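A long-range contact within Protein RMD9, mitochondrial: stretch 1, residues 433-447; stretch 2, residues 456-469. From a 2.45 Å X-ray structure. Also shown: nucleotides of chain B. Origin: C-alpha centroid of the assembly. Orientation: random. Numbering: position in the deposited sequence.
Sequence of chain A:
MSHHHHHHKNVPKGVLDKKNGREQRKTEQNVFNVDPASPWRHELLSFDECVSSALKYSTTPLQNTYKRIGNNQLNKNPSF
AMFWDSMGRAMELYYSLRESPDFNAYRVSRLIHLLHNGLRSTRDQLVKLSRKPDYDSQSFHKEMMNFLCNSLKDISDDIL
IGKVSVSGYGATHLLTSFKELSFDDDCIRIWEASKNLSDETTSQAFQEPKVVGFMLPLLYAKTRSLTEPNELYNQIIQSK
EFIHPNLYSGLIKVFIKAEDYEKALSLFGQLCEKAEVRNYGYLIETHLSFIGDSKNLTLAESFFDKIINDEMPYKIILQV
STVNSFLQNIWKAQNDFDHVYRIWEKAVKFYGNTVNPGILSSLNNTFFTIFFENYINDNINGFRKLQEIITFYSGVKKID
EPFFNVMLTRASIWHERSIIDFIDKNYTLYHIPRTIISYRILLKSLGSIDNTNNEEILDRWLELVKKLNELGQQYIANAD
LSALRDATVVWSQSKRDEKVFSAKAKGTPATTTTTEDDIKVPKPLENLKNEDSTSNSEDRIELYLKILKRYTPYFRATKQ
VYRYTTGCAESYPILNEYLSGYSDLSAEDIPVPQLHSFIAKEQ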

ATOM      1  N   PRO A 433      13.858  -3.693  17.944  1.00 86.56           N
ATOM      2  CA  PRO A 433      14.580  -4.324  16.830  1.00 85.82           C
ATOM      3  C   PRO A 433      14.825  -3.324  15.713  1.00 88.15           C
ATOM      4  O   PRO A 433      13.875  -2.838  15.090  1.00 82.08           O
ATOM      5  N   ARG A 434      16.090  -3.006  15.456  1.00 92.80           N
ATOM      6  CA  ARG A 434      16.424  -1.905  14.564  1.00 89.75           C
ATOM      7  C   ARG A 434      16.494  -2.363  13.113  1.00 88.76           C
ATOM      8  O   ARG A 434      16.954  -3.468  12.814  1.00 95.95           O
ATOM      9  N   THR A 435      16.018  -1.506  12.215  1.00 81.84           N
ATOM     10  CA  THR A 435      16.201  -1.651  10.777  1.00 78.79           C
ATOM     11  C   THR A 435      16.991  -0.454  10.259  1.00 81.93           C
ATOM     12  O   THR A 435      17.292   0.487  10.997  1.00 86.23           O
ATOM     13  N   ILE A 436      17.323  -0.493   8.966  1.00 78.23           N
ATOM     14  CA  ILE A 436      18.035   0.622   8.354  1.00 80.51           C
ATOM     15  C   ILE A 436      17.164   1.855   8.174  1.00 74.38           C
ATOM     16  O   ILE A 436      17.695   2.935   7.897  1.00 72.55           O
ATOM     17  N   ILE A 437      15.842   1.724   8.325  1.00 67.56           N
ATOM     18  CA  ILE A 437      14.951   2.865   8.135  1.00 74.72           C
ATOM     19  C   ILE A 437      15.245   3.955   9.159  1.00 73.40           C
ATOM     20  O   ILE A 437      15.329   5.141   8.815  1.00 71.21           O
ATOM     21  N   SER A 438      15.400   3.574  10.430  1.00 69.39           N
ATOM     22  CA  SER A 438      15.653   4.554  11.482  1.00 71.53           C
ATOM     23  C   SER A 438      16.939   5.326  11.216  1.00 75.59           C
ATOM     24  O   SER A 438      16.966   6.560  11.298  1.00 78.27           O
ATOM     25  N   TYR A 439      18.019   4.611  10.893  1.00 78.21           N
ATOM     26  CA  TYR A 439      19.292   5.276  10.639  1.00 81.27           C
ATOM     27  C   TYR A 439      19.208   6.193   9.426  1.00 81.53           C
ATOM     28  O   TYR A 439      19.872   7.236   9.395  1.00 87.34           O
ATOM     29  N   ARG A 440      18.396   5.834   8.430  1.00 79.37           N
ATOM     30  CA  ARG A 440      18.162   6.741   7.311  1.00 76.76           C
ATOM     31  C   ARG A 440      17.441   8.002   7.767  1.00 75.85           C
ATOM     32  O   ARG A 440      17.821   9.114   7.385  1.00 79.40           O
ATOM     33  N   ILE A 441      16.401   7.849   8.591  1.00 66.67           N
ATOM     34  CA  ILE A 441      15.621   9.001   9.029  1.00 73.31           C
ATOM     35  C   ILE A 441      16.434   9.872   9.978  1.00 74.93           C
ATOM     36  O   ILE A 441      16.355  11.105   9.930  1.00 70.99           O
ATOM     37  N   LEU A 442      17.226   9.247  10.855  1.00 75.14           N
ATOM     38  CA  LEU A 442      18.060  10.015  11.776  1.00 82.19           C
ATOM     39  C   LEU A 442      19.045  10.899  11.021  1.00 89.58           C
ATOM     40  O   LEU A 442      19.311  12.035  11.430  1.00 97.30           O
ATOM     41  N   LEU A 443      19.592  10.400   9.911  1.00 85.42           N
ATOM     42  CA  LEU A 443      20.428  11.248   9.067  1.00 81.03           C
ATOM     43  C   LEU A 443      19.599  12.326   8.383  1.00 77.52           C
ATOM     44  O   LEU A 443      19.996  13.498   8.356  1.00 75.20           O
ATOM     45  N   LYS A 444      18.441  11.951   7.831  1.00 74.43           N
ATOM     46  CA  LYS A 444      17.578  12.919   7.163  1.00 74.34           C
ATOM     47  C   LYS A 444      17.140  14.030   8.108  1.00 74.41           C
ATOM     48  O   LYS A 444      16.988  15.182   7.684  1.00 73.48           O
ATOM     49  N   SER A 445      16.946  13.705   9.391  1.00 76.37           N
ATOM     50  CA  SER A 445      16.434  14.682  10.347  1.00 76.80           C
ATOM     51  C   SER A 445      17.374  15.870  10.518  1.00 77.57           C
ATOM     52  O   SER A 445      16.923  16.966  10.867  1.00 82.88           O
ATOM     53  N   LEU A 446      18.672  15.678  10.277  1.00 76.06           N
ATOM     54  CA  LEU A 446      19.626  16.766  10.442  1.00 82.42           C
ATOM     55  C   LEU A 446      19.394  17.896   9.447  1.00 82.18           C
ATOM     56  O   LEU A 446      19.815  19.028   9.706  1.00 83.74           O
ATOM     57  N   GLY A 447      18.737  17.619   8.326  1.00 75.10           N
ATOM     58  CA  GLY A 447      18.394  18.641   7.362  1.00 73.51           C
ATOM     59  C   GLY A 447      17.268  19.569   7.762  1.00 80.06           C
ATOM     60  O   GLY A 447      16.995  20.536   7.047  1.00 79.20           O
ATOM     61  N   GLU A 456      28.417  15.665  13.244  1.00116.31           N
ATOM     62  CA  GLU A 456      27.243  14.840  13.507  1.00114.35           C
ATOM     63  C   GLU A 456      26.665  14.266  12.220  1.00106.75           C
ATOM     64  O   GLU A 456      26.162  13.137  12.218  1.00103.66           O
ATOM     65  N   ILE A 457      26.732  15.022  11.122  1.00103.36           N
ATOM     66  CA  ILE A 457      26.273  14.508   9.835  1.00 98.49           C
ATOM     67  C   ILE A 457      27.114  13.310   9.416  1.00104.26           C
ATOM     68  O   ILE A 457      26.589  12.308   8.914  1.00103.01           O
ATOM     69  N   LEU A 458      28.430  13.392   9.623  1.00109.38           N
ATOM     70  CA  LEU A 458      29.300  12.256   9.335  1.00112.44           C
ATOM     71  C   LEU A 458      28.994  11.077  10.249  1.00110.42           C
ATOM     72  O   LEU A 458      28.963   9.928   9.796  1.00108.44           O
ATOM     73  N   ASP A 459      28.761  11.341  11.537  1.00116.74           N
ATOM     74  CA  ASP A 459      28.520  10.259  12.488  1.00121.56           C
ATOM     75  C   ASP A 459      27.258   9.483  12.134  1.00115.53           C
ATOM     76  O   ASP A 459      27.255   8.246  12.131  1.00115.63           O
ATOM     77  N   ARG A 460      26.169  10.194  11.835  1.00108.54           N
ATOM     78  CA  ARG A 460      24.932   9.514  11.478  1.00 98.34           C
ATOM     79  C   ARG A 460      25.015   8.870  10.100  1.00 98.25           C
ATOM     80  O   ARG A 460      24.279   7.915   9.829  1.00101.38           O
ATOM     81  N   TRP A 461      25.896   9.365   9.226  1.00 96.42           N
ATOM     82  CA  TRP A 461      26.124   8.689   7.954  1.00 99.24           C
ATOM     83  C   TRP A 461      26.970   7.436   8.136  1.00103.99           C
ATOM     84  O   TRP A 461      26.672   6.393   7.544  1.00103.77           O
ATOM     85  N   LEU A 462      28.031   7.525   8.942  1.00104.26           N
ATOM     86  CA  LEU A 462      28.873   6.360   9.190  1.00106.11           C
ATOM     87  C   LEU A 462      28.080   5.241   9.851  1.00105.57           C
ATOM     88  O   LEU A 462      28.177   4.076   9.445  1.00105.78           O
ATOM     89  N   GLU A 463      27.279   5.577  10.866  1.00108.05           N
ATOM     90  CA  GLU A 463      26.493   4.556  11.550  1.00119.75           C
ATOM     91  C   GLU A 463      25.450   3.939  10.625  1.00117.47           C
ATOM     92  O   GLU A 463      25.063   2.781  10.817  1.00117.11           O
ATOM     93  N   LEU A 464      24.995   4.688   9.618  1.00111.22           N
ATOM     94  CA  LEU A 464      24.093   4.119   8.622  1.00103.59           C
ATOM     95  C   LEU A 464      24.823   3.114   7.736  1.00 98.40           C
ATOM     96  O   LEU A 464      24.326   2.009   7.497  1.00 94.19           O
ATOM     97  N   VAL A 465      26.007   3.484   7.240  1.00100.94           N
ATOM     98  CA  VAL A 465      26.790   2.561   6.421  1.00106.43           C
ATOM     99  C   VAL A 465      27.170   1.325   7.228  1.00111.67           C
ATOM    100  O   VAL A 465      27.178   0.203   6.706  1.00113.25           O
ATOM    101  N   LYS A 466      27.482   1.509   8.512  1.00113.37           N
ATOM    102  CA  LYS A 466      27.774   0.365   9.370  1.00115.21           C
ATOM    103  C   LYS A 466      26.559  -0.547   9.491  1.00114.30           C
ATOM    104  O   LYS A 466      26.663  -1.767   9.312  1.00119.12           O
ATOM    105  N   LYS A 467      25.389   0.031   9.779  1.00108.67           N
ATOM    106  CA  LYS A 467      24.181  -0.777   9.913  1.00102.19           C
ATOM    107  C   LYS A 467      23.782  -1.420   8.592  1.00 96.23           C
ATOM    108  O   LYS A 467      23.151  -2.484   8.588  1.00 93.96           O
ATOM    109  N   LEU A 468      24.134  -0.798   7.463  1.00 95.15           N
ATOM    110  CA  LEU A 468      23.898  -1.434   6.170  1.00 96.23           C
ATOM    111  C   LEU A 468      24.677  -2.738   6.058  1.00105.45           C
ATOM    112  O   LEU A 468      24.121  -3.778   5.688  1.00108.39           O
ATOM    113  N   ASN A 469      25.970  -2.703   6.388  1.00114.94           N
ATOM    114  CA  ASN A 469      26.785  -3.908   6.298  1.00124.55           C
ATOM    115  C   ASN A 469      26.461  -4.894   7.413  1.00120.39           C
ATOM    116  O   ASN A 469      26.602  -6.108   7.221  1.00117.80           O
TER

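What holds the two antiparallel helices together, with their axes 9.0 Å apart at closest approach? Chiefly apolar interlocking, in which each helix supplies a leucine that fills a hole in the other. L443 (chi1 t, chi2 p) sits among I457, R460, W461 and L464, its CD2 3.7 Å from W461 CE3 at the edge of the indole. L464, with the same rotamer, returns the fit among I436, Y439, R440 and L443, its CD1 3.7 Å from Y439 CB. At one end, I436 (chi1 p) places CG2 3.7 Å from L468 CD2; at the other, L446 (m, t), pointing toward the partner helix, sets CD1 3.8 Å from I457 CG1.

How does the tyrosine ring fit a neighbourhood of charged residues? Y439 (chi1 m) points toward the second stretch, and K467 (chi1 t, chi2 p) lays its aliphatic chain over one ring face: K467 CB lies 4.1 Å from the ring centroid, almost on the normal, in a CH-pi contact. E463 instead reaches the ring edge, with OE2 3.5 Å from Y439 CE2.

Where do the polar groups find partners, if no hydrogen bond crosses between the stretches? Several pair within their own stretch. R460 NE forms a salt bridge with E456 OE1 at 3.2 Å, leaving the methylenes of R460 to pack: its CD is 3.7 Å from L446 CD1. In stretch 1, R434 NH1 donates to S438 OG at 2.8 Å, and T435 OG1 caps the helix by accepting from I437 N at 3.2 Å.

What does the first helix do with its other side? It meets RNA. The CA-to-CB bond of R440 points away from stretch 2, and its extended side chain donates from NH1 to O2 of U11 at 2.8 Å. I437 CD1 approaches the same O2 at 3.3 Å, and I441 CG1 lies 3.4 Å from U11 O4'.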

ATOM      1  CB  PRO A 433      13.639  -5.455  16.393  1.00 85.75           C
ATOM      2  CG  PRO A 433      12.785  -5.726  17.596  1.00 85.71           C
ATOM      3  CD  PRO A 433      12.611  -4.401  18.275  1.00 82.99           C
ATOM      4  CB  ARG A 434      17.757  -1.280  14.980  1.00 78.27           C
ATOM      5  CG  ARG A 434      17.782  -0.768  16.414  1.00 79.67           C
ATOM      6  CD  ARG A 434      16.778   0.358  16.617  1.00 85.28           C
ATOM      7  NE  ARG A 434      17.058   1.498  15.749  1.00 79.19           N
ATOM      8  CZ  ARG A 434      17.904   2.478  16.051  1.00 83.51           C
ATOM      9  NH1 ARG A 434      18.100   3.476  15.199  1.00 85.55           N
ATOM     10  NH2 ARG A 434      18.559   2.461  17.205  1.00 92.45           N
ATOM     11  CB  THR A 435      14.862  -1.754  10.040  1.00 76.90           C
ATOM     12  OG1 THR A 435      14.256  -0.457   9.964  1.00 75.01           O
ATOM     13  CG2 THR A 435      13.924  -2.708  10.754  1.00 68.91           C
ATOM     14  CB  ILE A 436      18.625   0.212   6.991  1.00 83.09           C
ATOM     15  CG1 ILE A 436      17.510  -0.089   5.989  1.00 79.09           C
ATOM     16  CG2 ILE A 436      19.539  -0.993   7.148  1.00 89.87           C
ATOM     17  CD1 ILE A 436      18.021  -0.439   4.603  1.00 86.67           C
ATOM     18  CB  ILE A 437      13.478   2.421   8.206  1.00 70.74           C
ATOM     19  CG1 ILE A 437      13.228   1.203   7.313  1.00 72.82           C
ATOM     20  CG2 ILE A 437      12.558   3.576   7.828  1.00 61.84           C
ATOM     21  CD1 ILE A 437      13.460   1.449   5.848  1.00 72.27           C
ATOM     22  CB  SER A 438      15.717   3.855  12.840  1.00 72.74           C
ATOM     23  OG  SER A 438      16.728   2.859  12.845  1.00 77.74           O
ATOM     24  CB  TYR A 439      20.398   4.234  10.464  1.00 82.75           C
ATOM     25  CG  TYR A 439      20.582   3.337  11.672  1.00 89.98           C
ATOM     26  CD1 TYR A 439      19.821   2.184  11.829  1.00 91.72           C
ATOM     27  CD2 TYR A 439      21.513   3.645  12.657  1.00 94.17           C
ATOM     28  CE1 TYR A 439      19.982   1.363  12.934  1.00 91.79           C
ATOM     29  CE2 TYR A 439      21.682   2.828  13.765  1.00 96.95           C
ATOM     30  CZ  TYR A 439      20.913   1.688  13.896  1.00 97.07           C
ATOM     31  OH  TYR A 439      21.074   0.871  14.992  1.00103.39           O
ATOM     32  CB  ARG A 440      17.363   6.035   6.215  1.00 73.79           C
ATOM     33  CG  ARG A 440      18.175   5.071   5.372  1.00 71.25           C
ATOM     34  CD  ARG A 440      17.292   4.289   4.417  1.00 68.19           C
ATOM     35  NE  ARG A 440      18.077   3.412   3.554  1.00 74.66           N
ATOM     36  CZ  ARG A 440      17.554   2.505   2.735  1.00 69.59           C
ATOM     37  NH1 ARG A 440      16.238   2.348   2.667  1.00 67.55           N
ATOM     38  NH2 ARG A 440      18.350   1.752   1.988  1.00 71.53           N
ATOM     39  CB  ILE A 441      14.304   8.536   9.675  1.00 67.93           C
ATOM     40  CG1 ILE A 441      13.476   7.735   8.668  1.00 62.43           C
ATOM     41  CG2 ILE A 441      13.511   9.729  10.184  1.00 63.15           C
ATOM     42  CD1 ILE A 441      12.334   6.977   9.292  1.00 61.25           C
ATOM     43  CB  LEU A 442      18.796   9.070  12.727  1.00 83.46           C
ATOM     44  CG  LEU A 442      17.961   8.474  13.862  1.00 84.91           C
ATOM     45  CD1 LEU A 442      18.686   7.307  14.511  1.00 89.20           C
ATOM     46  CD2 LEU A 442      17.644   9.538  14.900  1.00 84.80           C
ATOM     47  CB  LEU A 443      21.163  10.401   8.028  1.00 80.04           C
ATOM     48  CG  LEU A 443      22.012  11.171   7.011  1.00 80.05           C
ATOM     49  CD1 LEU A 443      23.093  11.982   7.711  1.00 82.01           C
ATOM     50  CD2 LEU A 443      22.626  10.226   5.990  1.00 84.64           C
ATOM     51  CB  LYS A 444      16.355  12.206   6.581  1.00 66.63           C
ATOM     52  CG  LYS A 444      15.434  13.085   5.743  1.00 65.93           C
ATOM     53  CD  LYS A 444      14.124  12.367   5.436  1.00 70.77           C
ATOM     54  CE  LYS A 444      13.355  13.047   4.313  1.00 75.31           C
ATOM     55  NZ  LYS A 444      13.114  14.493   4.562  1.00 89.99           N
ATOM     56  CB  SER A 445      16.185  14.009  11.697  1.00 76.88           C
ATOM     57  OG  SER A 445      15.207  12.986  11.584  1.00 78.90           O
ATOM     58  CB  LEU A 446      21.052  16.232  10.316  1.00 88.80           C
ATOM     59  CG  LEU A 446      21.445  15.172  11.350  1.00 91.02           C
ATOM     60  CD1 LEU A 446      22.892  14.751  11.165  1.00 96.95           C
ATOM     61  CD2 LEU A 446      21.208  15.684  12.763  1.00 89.22           C
ATOM     62  CB  GLU A 456      26.182  15.650  14.250  1.00120.09           C
ATOM     63  CG  GLU A 456      24.988  14.827  14.695  1.00127.84           C
ATOM     64  CD  GLU A 456      23.977  15.644  15.473  1.00134.17           C
ATOM     65  OE1 GLU A 456      22.839  15.163  15.657  1.00131.68           O
ATOM     66  OE2 GLU A 456      24.323  16.767  15.898  1.00138.10           O
ATOM     67  CB  ILE A 457      26.301  15.625   8.775  1.00 96.84           C
ATOM     68  CG1 ILE A 457      25.393  16.782   9.201  1.00 95.33           C
ATOM     69  CG2 ILE A 457      25.874  15.088   7.420  1.00 93.44           C
ATOM     70  CD1 ILE A 457      25.307  17.898   8.184  1.00 92.53           C
ATOM     71  CB  LEU A 458      30.766  12.670   9.470  1.00124.99           C
ATOM     72  CG  LEU A 458      31.402  13.392   8.283  1.00131.78           C
ATOM     73  CD1 LEU A 458      32.750  13.976   8.676  1.00139.68           C
ATOM     74  CD2 LEU A 458      31.553  12.438   7.110  1.00131.14           C
ATOM     75  CB  ASP A 459      28.428  10.818  13.909  1.00126.89           C
ATOM     76  CG  ASP A 459      29.735  11.418  14.385  1.00136.08           C
ATOM     77  OD1 ASP A 459      30.806  10.904  13.997  1.00139.33           O
ATOM     78  OD2 ASP A 459      29.691  12.409  15.143  1.00139.14           O
ATOM     79  CB  ARG A 460      23.756  10.490  11.552  1.00 89.01           C
ATOM     80  CG  ARG A 460      23.508  11.028  12.954  1.00 89.19           C
ATOM     81  CD  ARG A 460      22.146  11.695  13.079  1.00 93.35           C
ATOM     82  NE  ARG A 460      21.964  12.301  14.395  1.00 95.66           N
ATOM     83  CZ  ARG A 460      21.508  11.654  15.463  1.00 91.66           C
ATOM     84  NH1 ARG A 460      21.180  10.371  15.379  1.00 86.62           N
ATOM     85  NH2 ARG A 460      21.380  12.290  16.620  1.00 93.52           N
ATOM     86  CB  TRP A 461      26.797   9.632   6.959  1.00102.80           C
ATOM     87  CG  TRP A 461      27.375   8.914   5.769  1.00108.61           C
ATOM     88  CD1 TRP A 461      28.665   8.487   5.613  1.00114.38           C
ATOM     89  CD2 TRP A 461      26.678   8.520   4.579  1.00104.12           C
ATOM     90  NE1 TRP A 461      28.813   7.859   4.400  1.00111.42           N
ATOM     91  CE2 TRP A 461      27.609   7.867   3.745  1.00106.81           C
ATOM     92  CE3 TRP A 461      25.359   8.659   4.135  1.00 96.08           C
ATOM     93  CZ2 TRP A 461      27.264   7.357   2.495  1.00103.61           C
ATOM     94  CZ3 TRP A 461      25.018   8.151   2.893  1.00 92.42           C
ATOM     95  CH2 TRP A 461      25.967   7.508   2.087  1.00 97.08           C
ATOM     96  CB  LEU A 462      30.074   6.753  10.054  1.00109.78           C
ATOM     97  CG  LEU A 462      31.115   7.670   9.411  1.00108.53           C
ATOM     98  CD1 LEU A 462      32.129   8.138  10.443  1.00111.03           C
ATOM     99  CD2 LEU A 462      31.807   6.970   8.251  1.00107.07           C
ATOM    100  CB  GLU A 463      25.830   5.150  12.794  1.00128.65           C
ATOM    101  CG  GLU A 463      25.274   4.108  13.755  1.00140.15           C
ATOM    102  CD  GLU A 463      24.805   4.705  15.068  1.00148.43           C
ATOM    103  OE1 GLU A 463      24.964   5.929  15.259  1.00151.04           O
ATOM    104  OE2 GLU A 463      24.277   3.948  15.910  1.00151.20           O
ATOM    105  CB  LEU A 464      23.470   5.231   7.777  1.00100.42           C
ATOM    106  CG  LEU A 464      22.685   4.797   6.536  1.00 96.72           C
ATOM    107  CD1 LEU A 464      21.514   3.898   6.910  1.00 93.93           C
ATOM    108  CD2 LEU A 464      22.208   6.011   5.747  1.00 90.53           C
ATOM    109  CB  VAL A 465      28.032   3.268   5.848  1.00106.57           C
ATOM    110  CG1 VAL A 465      28.829   2.316   4.971  1.00108.93           C
ATOM    111  CG2 VAL A 465      27.628   4.505   5.060  1.00100.43           C
ATOM    112  CB  LYS A 466      28.233   0.843  10.749  1.00115.57           C
ATOM    113  CG  LYS A 466      29.607   1.496  10.753  1.00122.90           C
ATOM    114  CD  LYS A 466      29.977   2.009  12.139  1.00128.38           C
ATOM    115  CE  LYS A 466      31.349   2.669  12.143  1.00131.64           C
ATOM    116  NZ  LYS A 466      31.710   3.201  13.488  1.00131.89           N
ATOM    117  CB  LYS A 467      23.033   0.074  10.457  1.00102.33           C
ATOM    118  CG  LYS A 467      21.816  -0.732  10.889  1.00105.56           C
ATOM    119  CD  LYS A 467      22.154  -1.672  12.038  1.00116.27           C
ATOM    120  CE  LYS A 467      20.937  -2.469  12.481  1.00120.18           C
ATOM    121  NZ  LYS A 467      21.249  -3.373  13.623  1.00126.08           N
ATOM    122  CB  LEU A 468      24.278  -0.480   5.035  1.00 90.55           C
ATOM    123  CG  LEU A 468      23.356   0.711   4.766  1.00 87.73           C
ATOM    124  CD1 LEU A 468      23.852   1.505   3.568  1.00 88.97           C
ATOM    125  CD2 LEU A 468      21.922   0.252   4.556  1.00 83.14           C
ATOM    126  CB  ASN A 469      28.269  -3.540   6.317  1.00135.48           C
ATOM    127  CG  ASN A 469      28.662  -2.650   5.154  1.00140.99           C
ATOM    128  OD1 ASN A 469      28.044  -2.690   4.090  1.00142.78           O
ATOM    129  ND2 ASN A 469      29.692  -1.837   5.352  1.00143.79           N
TER
ATOM    130  P     U B  11       8.189   8.435   4.839  1.00 68.38           P
ATOM    131  OP1   U B  11       8.011   9.909   4.913  1.00 64.04           O
ATOM    132  OP2   U B  11       7.447   7.665   3.807  1.00 63.43           O
ATOM    133  O5'   U B  11       9.743   8.126   4.664  1.00 64.26           O
ATOM    134  C5'   U B  11      10.713   8.758   5.484  1.00 64.61           C
ATOM    135  C4'   U B  11      12.088   8.188   5.251  1.00 66.48           C
ATOM    136  O4'   U B  11      12.142   6.818   5.731  1.00 69.78           O
ATOM    137  C3'   U B  11      12.530   8.083   3.800  1.00 66.79           C
ATOM    138  O3'   U B  11      12.997   9.309   3.269  1.00 71.97           O
ATOM    139  C2'   U B  11      13.592   6.994   3.859  1.00 66.50           C
ATOM    140  O2'   U B  11      14.813   7.506   4.371  1.00 71.05           O
ATOM    141  C1'   U B  11      12.994   6.052   4.904  1.00 69.34           C
ATOM    142  N1    U B  11      12.195   4.973   4.282  1.00 69.68           N
ATOM    143  C2    U B  11      12.870   3.926   3.680  1.00 73.77           C
ATOM    144  O2    U B  11      14.086   3.849   3.638  1.00 71.88           O
ATOM    145  N3    U B  11      12.061   2.962   3.131  1.00 75.04           N
ATOM    146  C4    U B  11      10.680   2.945   3.121  1.00 72.83           C
ATOM    147  O4    U B  11      10.088   2.010   2.582  1.00 72.06           O
ATOM    148  C5    U B  11      10.060   4.063   3.762  1.00 63.37           C
ATOM    149  C6    U B  11      10.822   5.015   4.306  1.00 63.79           C
ATOM    150  P     U B  10       4.819   4.623   3.474  1.00 68.94           P
ATOM    151  OP1   U B  10       4.455   5.942   2.895  1.00 62.26           O
ATOM    152  OP2   U B  10       5.614   3.666   2.661  1.00 66.41           O
ATOM    153  O5'   U B  10       5.599   4.889   4.839  1.00 61.04           O
ATOM    154  C5'   U B  10       5.212   5.935   5.719  1.00 60.78           C
ATOM    155  C4'   U B  10       6.201   6.085   6.848  1.00 60.64           C
ATOM    156  O4'   U B  10       6.309   4.823   7.550  1.00 60.63           O
ATOM    157  C3'   U B  10       7.627   6.418   6.429  1.00 63.51           C
ATOM    158  O3'   U B  10       7.829   7.814   6.276  1.00 62.27           O
ATOM    159  C2'   U B  10       8.476   5.811   7.544  1.00 62.87           C
ATOM    160  O2'   U B  10       8.586   6.704   8.642  1.00 65.73           O
ATOM    161  C1'   U B  10       7.636   4.605   7.970  1.00 65.04           C
ATOM    162  N1    U B  10       8.112   3.330   7.383  1.00 71.78           N
ATOM    163  C2    U B  10       8.924   2.530   8.164  1.00 72.24           C
ATOM    164  O2    U B  10       9.262   2.835   9.295  1.00 74.70           O
ATOM    165  N3    U B  10       9.324   1.358   7.572  1.00 72.63           N
ATOM    166  C4    U B  10       8.999   0.917   6.306  1.00 72.53           C
ATOM    167  O4    U B  10       9.439  -0.164   5.913  1.00 67.09           O
ATOM    168  C5    U B  10       8.153   1.799   5.561  1.00 70.67           C
ATOM    169  C6    U B  10       7.748   2.946   6.113  1.00 68.23           C